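Local coordinates for tubulin-like protein CetZ2 (Haloferax volcanii, PDB 4B45) that binds GTP, has GTPase activity and, as a tubulin-like cytoskeletal protein, takes part in the control of archaeal cell shape, at residues A187-L192 with L225-A230; A266-A271 with S312-G317. One frame throughout, in Å; residues are numbered along the deposited sequence.

Contact 1 (A187-L192 with L225-A230)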
loop_
_atom_site.group_PDB
_atom_site.type_symbol
_atom_site.label_atom_id
_atom_site.label_comp_id
_atom_site.label_asym_id
_atom_site.label_seq_id
_atom_site.Cartn_x
_atom_site.Cartn_y
_atom_site.Cartn_z
ATOM N N ALA A 187 -6.648 -3.072 0.284
ATOM C CA ALA A 187 -6.488 -4.193 1.192
ATOM C C ALA A 187 -6.322 -5.526 0.459
ATOM O O ALA A 187 -5.447 -6.316 0.807
ATOM C CB ALA A 187 -7.633 -4.258 2.146
ATOM N N ARG A 188 -7.164 -5.775 -0.543
ATOM C CA ARG A 188 -7.086 -7.012 -1.324
ATOM C C ARG A 188 -5.750 -7.142 -2.050
ATOM O O ARG A 188 -5.101 -8.181 -1.980
ATOM C CB ARG A 188 -8.225 -7.093 -2.340
ATOM C CG ARG A 188 -8.000 -8.148 -3.409
ATOM C CD ARG A 188 -8.649 -7.745 -4.733
ATOM N NE ARG A 188 -10.017 -8.240 -4.855
ATOM C CZ ARG A 188 -10.894 -7.809 -5.759
ATOM N NH1 ARG A 188 -10.559 -6.860 -6.624
ATOM N NH2 ARG A 188 -12.115 -8.321 -5.789
ATOM N N ARG A 189 -5.350 -6.077 -2.742
ATOM C CA ARG A 189 -4.051 -6.002 -3.411
ATOM C C ARG A 189 -2.857 -6.244 -2.496
ATOM O O ARG A 189 -1.989 -7.064 -2.797
ATOM C CB ARG A 189 -3.867 -4.631 -4.060
ATOM C CG ARG A 189 -4.536 -4.493 -5.390
ATOM C CD ARG A 189 -4.820 -3.045 -5.675
ATOM N NE ARG A 189 -5.450 -2.824 -6.976
ATOM C CZ ARG A 189 -6.691 -3.198 -7.281
ATOM N NH1 ARG A 189 -7.445 -3.843 -6.391
ATOM N NH2 ARG A 189 -7.176 -2.938 -8.487
ATOM N N VAL A 190 -2.785 -5.483 -1.411
ATOM C CA VAL A 190 -1.659 -5.578 -0.486
ATOM C C VAL A 190 -1.699 -6.899 0.267
ATOM O O VAL A 190 -0.680 -7.584 0.384
ATOM C CB VAL A 190 -1.630 -4.386 0.485
ATOM C CG1 VAL A 190 -0.526 -4.561 1.533
ATOM C CG2 VAL A 190 -1.432 -3.087 -0.294
ATOM N N GLY A 191 -2.885 -7.266 0.746
ATOM C CA GLY A 191 -3.076 -8.523 1.450
ATOM C C GLY A 191 -2.598 -9.733 0.658
ATOM O O GLY A 191 -1.945 -10.620 1.213
ATOM N N LEU A 192 -2.921 -9.771 -0.639
ATOM C CA LEU A 192 -2.526 -10.883 -1.490
ATOM C C LEU A 192 -1.017 -10.876 -1.653
ATOM O O LEU A 192 -0.386 -11.926 -1.676
ATOM C CB LEU A 192 -3.195 -10.790 -2.873
ATOM C CG LEU A 192 -4.677 -11.152 -2.921
ATOM C CD1 LEU A 192 -5.251 -10.913 -4.320
ATOM C CD2 LEU A 192 -4.929 -12.579 -2.458
ATOM N N LEU A 225 1.521 -0.843 -6.960
ATOM C CA LEU A 225 1.071 -2.223 -6.925
ATOM C C LEU A 225 -0.081 -2.411 -7.880
ATOM O O LEU A 225 -1.137 -1.833 -7.688
ATOM C CB LEU A 225 0.664 -2.639 -5.509
ATOM C CG LEU A 225 0.298 -4.128 -5.381
ATOM C CD1 LEU A 225 1.429 -5.035 -5.927
ATOM C CD2 LEU A 225 -0.064 -4.533 -3.942
ATOM N N GLY A 226 0.132 -3.216 -8.917
ATOM C CA GLY A 226 -0.881 -3.424 -9.928
ATOM C C GLY A 226 -1.680 -4.694 -9.715
ATOM O O GLY A 226 -1.151 -5.707 -9.246
ATOM N N TYR A 227 -2.957 -4.647 -10.078
ATOM C CA TYR A 227 -3.809 -5.825 -9.990
ATOM C C TYR A 227 -4.841 -5.886 -11.124
ATOM O O TYR A 227 -5.440 -4.867 -11.499
ATOM C CB TYR A 227 -4.496 -5.872 -8.627
ATOM C CG TYR A 227 -5.468 -7.018 -8.454
ATOM C CD1 TYR A 227 -5.023 -8.277 -8.101
ATOM C CD2 TYR A 227 -6.836 -6.829 -8.642
ATOM C CE1 TYR A 227 -5.913 -9.330 -7.941
ATOM C CE2 TYR A 227 -7.731 -7.872 -8.491
ATOM C CZ TYR A 227 -7.262 -9.121 -8.144
ATOM O OH TYR A 227 -8.147 -10.162 -7.977
ATOM N N ALA A 228 -5.018 -7.080 -11.688
ATOM C CA ALA A 228 -6.122 -7.350 -12.616
ATOM C C ALA A 228 -6.433 -8.841 -12.644
ATOM O O ALA A 228 -5.545 -9.668 -12.414
ATOM C CB ALA A 228 -5.806 -6.841 -14.024
ATOM N N SER A 229 -7.689 -9.186 -12.921
ATOM C CA SER A 229 -8.099 -10.593 -12.923
ATOM C C SER A 229 -9.007 -10.958 -14.091
ATOM O O SER A 229 -9.571 -10.096 -14.762
ATOM C CB SER A 229 -8.786 -10.968 -11.609
ATOM O OG SER A 229 -10.099 -10.434 -11.556
ATOM N N ALA A 230 -9.143 -12.257 -14.319
ATOM C CA ALA A 230 -9.933 -12.763 -15.435
ATOM C C ALA A 230 -10.444 -14.139 -15.083
ATOM O O ALA A 230 -9.821 -14.860 -14.295
ATOM C CB ALA A 230 -9.086 -12.847 -16.670
#
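Tyr227 stands up from its strand into the side of the helix and packs against two consecutive arginines. Its CG lies anti to the backbone N (chi1 177°), directed at the helix, and both arginines approach the same side of the ring. Arg188 sets its CD over one ring face, 4.2 Å from the centroid of the Tyr227 ring and 28° off the normal, a CH-pi contact, while NH1 comes to 3.5 Å from Tyr227 CE2. Arg189 works lower down, with its CG 3.5 Å from Tyr227 CB; that same CB sits over one face of the Arg189 guanidinium, whose plane is turned 56° from the ring. Leu192 CD1 approaches Tyr227 CE1 obliquely at 4.0 Å. Nearer the start of the strand, Leu225 CD2 pushes against the helix backbone, 3.4 Å from Arg189 O, and also meets Val190 CG2 at 4.2 Å. An alanine in place of Tyr227 would probably leave a gap beside Leu192 CD1 and set the Arg188 side chain free to turn. In the second shell, a hydrogen bond from Arg189 NH1 to Ala185 O ties the guanidinium to its own helix. This helix, 175-196, is the long central one of the tubulin/FtsZ fold; here it crosses strand 222-231 steeply, with Val190 reaching helix 9-26 and strand 159-164 and Leu192 touching strand 309-319.

Contact 2 (A266-A271 with S312-G317); sequences ALVVIA and SLVLLG
Val269 and Leu313 face each other as an antiparallel hydrogen-bonded pair, with Leu267 and Leu315 forming the next such pair. Leu313 N gives a nearly straight bond to Val269 O (2.7 Å, 171° at the hydrogen), and Val269 N returns one of 2.9 Å to Leu313 O. The side chains of both pairs project from the same face and meet at their roots: Val269 CB is 4.2 Å from Leu313 CB, the same spacing as between Leu267 CB and Leu315 CB. Leu267 N bonds to Leu315 O at 2.8 Å, and its own carbonyl accepts Leu315 N while also receiving a CA-H...O contact from Val314 CA. The opposite face carries the non-hydrogen-bonded pairs. There Val268 and Val314 run alongside each other, CG1 of Val268 against CG2 of Val314, and Ile270 CD1 comes to 3.1 Å from Ser312 OG, a hydroxyl that is hydrogen-bonded to Thr246 and Thr247. Helix 210-217 covers the Leu267 and Leu315 face, whereas helices 240-252 and 279-293 cover the Val268 and Val314 face. Along the outer side of 266-271 runs strand 298-304, joined by backbone bonds such as Val268 to Gly301.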
loop_
_atom_site.group_PDB
_atom_site.type_symbol
_atom_site.label_atom_id
_atom_site.label_comp_id
_atom_site.label_asym_id
_atom_site.label_seq_id
_atom_site.Cartn_x
_atom_site.Cartn_y
_atom_site.Cartn_z
ATOM N N ALA A 266 10.663 -5.073 -10.475
ATOM C CA ALA A 266 9.290 -5.520 -10.559
ATOM C C ALA A 266 9.175 -6.931 -10.038
ATOM O O ALA A 266 10.128 -7.708 -10.102
ATOM C CB ALA A 266 8.803 -5.456 -11.996
ATOM N N LEU A 267 7.996 -7.254 -9.523
ATOM C CA LEU A 267 7.683 -8.613 -9.119
ATOM C C LEU A 267 6.339 -9.012 -9.716
ATOM O O LEU A 267 5.304 -8.395 -9.448
ATOM C CB LEU A 267 7.653 -8.735 -7.598
ATOM C CG LEU A 267 7.111 -10.071 -7.114
ATOM C CD1 LEU A 267 8.069 -11.206 -7.535
ATOM C CD2 LEU A 267 6.885 -10.061 -5.612
ATOM N N VAL A 268 6.362 -10.053 -10.539
ATOM C CA VAL A 268 5.155 -10.506 -11.199
ATOM C C VAL A 268 4.641 -11.778 -10.558
ATOM O O VAL A 268 5.296 -12.821 -10.591
ATOM C CB VAL A 268 5.416 -10.783 -12.676
ATOM C CG1 VAL A 268 4.117 -11.131 -13.378
ATOM C CG2 VAL A 268 6.098 -9.579 -13.303
ATOM N N VAL A 269 3.458 -11.679 -9.974
ATOM C CA VAL A 269 2.836 -12.816 -9.333
ATOM C C VAL A 269 1.581 -13.119 -10.130
ATOM O O VAL A 269 0.729 -12.250 -10.331
ATOM C CB VAL A 269 2.508 -12.524 -7.830
ATOM C CG1 VAL A 269 1.822 -13.716 -7.157
ATOM C CG2 VAL A 269 3.769 -12.156 -7.061
ATOM N N ILE A 270 1.497 -14.344 -10.626
ATOM C CA ILE A 270 0.274 -14.841 -11.231
ATOM C C ILE A 270 -0.386 -15.718 -10.185
ATOM O O ILE A 270 0.223 -16.674 -9.690
ATOM C CB ILE A 270 0.563 -15.697 -12.477
ATOM C CG1 ILE A 270 1.391 -14.900 -13.481
ATOM C CG2 ILE A 270 -0.729 -16.209 -13.098
ATOM C CD1 ILE A 270 0.825 -13.548 -13.777
ATOM N N ALA A 271 -1.621 -15.384 -9.832
ATOM C CA ALA A 271 -2.344 -16.136 -8.816
ATOM C C ALA A 271 -3.513 -16.924 -9.407
ATOM O O ALA A 271 -4.189 -16.465 -10.335
ATOM C CB ALA A 271 -2.842 -15.186 -7.714
ATOM N N SER A 312 -3.016 -11.329 -12.153
ATOM C CA SER A 312 -1.640 -10.884 -12.072
ATOM C C SER A 312 -1.567 -9.790 -11.017
ATOM O O SER A 312 -2.362 -8.839 -11.004
ATOM C CB SER A 312 -1.138 -10.337 -13.406
ATOM O OG SER A 312 -1.206 -11.326 -14.416
ATOM N N LEU A 313 -0.608 -9.938 -10.125
ATOM C CA LEU A 313 -0.373 -8.956 -9.097
ATOM C C LEU A 313 1.053 -8.528 -9.346
ATOM O O LEU A 313 1.973 -9.342 -9.232
ATOM C CB LEU A 313 -0.509 -9.622 -7.740
ATOM C CG LEU A 313 -0.425 -8.797 -6.466
ATOM C CD1 LEU A 313 -1.677 -7.926 -6.316
ATOM C CD2 LEU A 313 -0.272 -9.744 -5.282
ATOM N N VAL A 314 1.240 -7.277 -9.752
ATOM C CA VAL A 314 2.572 -6.790 -10.105
ATOM C C VAL A 314 3.039 -5.635 -9.230
ATOM O O VAL A 314 2.477 -4.549 -9.289
ATOM C CB VAL A 314 2.623 -6.324 -11.559
ATOM C CG1 VAL A 314 4.004 -5.795 -11.878
ATOM C CG2 VAL A 314 2.266 -7.485 -12.500
ATOM N N LEU A 315 4.085 -5.878 -8.441
ATOM C CA LEU A 315 4.707 -4.851 -7.614
ATOM C C LEU A 315 5.804 -4.185 -8.419
ATOM O O LEU A 315 6.649 -4.866 -8.998
ATOM C CB LEU A 315 5.304 -5.477 -6.341
ATOM C CG LEU A 315 6.072 -4.525 -5.410
ATOM C CD1 LEU A 315 5.156 -3.419 -4.853
ATOM C CD2 LEU A 315 6.792 -5.279 -4.272
ATOM N N LEU A 316 5.776 -2.857 -8.485
ATOM C CA LEU A 316 6.804 -2.106 -9.192
ATOM C C LEU A 316 7.573 -1.251 -8.207
ATOM O O LEU A 316 6.996 -0.387 -7.546
ATOM C CB LEU A 316 6.166 -1.217 -10.255
ATOM C CG LEU A 316 5.295 -1.963 -11.268
ATOM C CD1 LEU A 316 4.141 -1.111 -11.721
ATOM C CD2 LEU A 316 6.137 -2.387 -12.458
ATOM N N GLY A 317 8.877 -1.472 -8.116
ATOM C CA GLY A 317 9.685 -0.739 -7.159
ATOM C C GLY A 317 10.539 0.283 -7.872
ATOM O O GLY A 317 10.937 0.068 -9.017
#

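In the fold
Coming from the N terminus, the chain passes through the GTPase part and enters helix 175-196, whose earlier turns hold the GTP-binding Asn183. Contact 1 closes the excursion that follows, which includes helix 210-217. Only after strand 225-230 does contact 2 open; its loop takes in helix 279-293 and strand 298-304 before returning at 312-317. The two are therefore in series, neither nested nor crossed. In space they adjoin, since strand 309-319 lies between 222-231 and 263-272: Gly226 N to Val314 O and Ala228 O to Ser312 N are probable hydrogen bonds. Contact 1 thus sets the central helix on the sheet that contact 2 carries further.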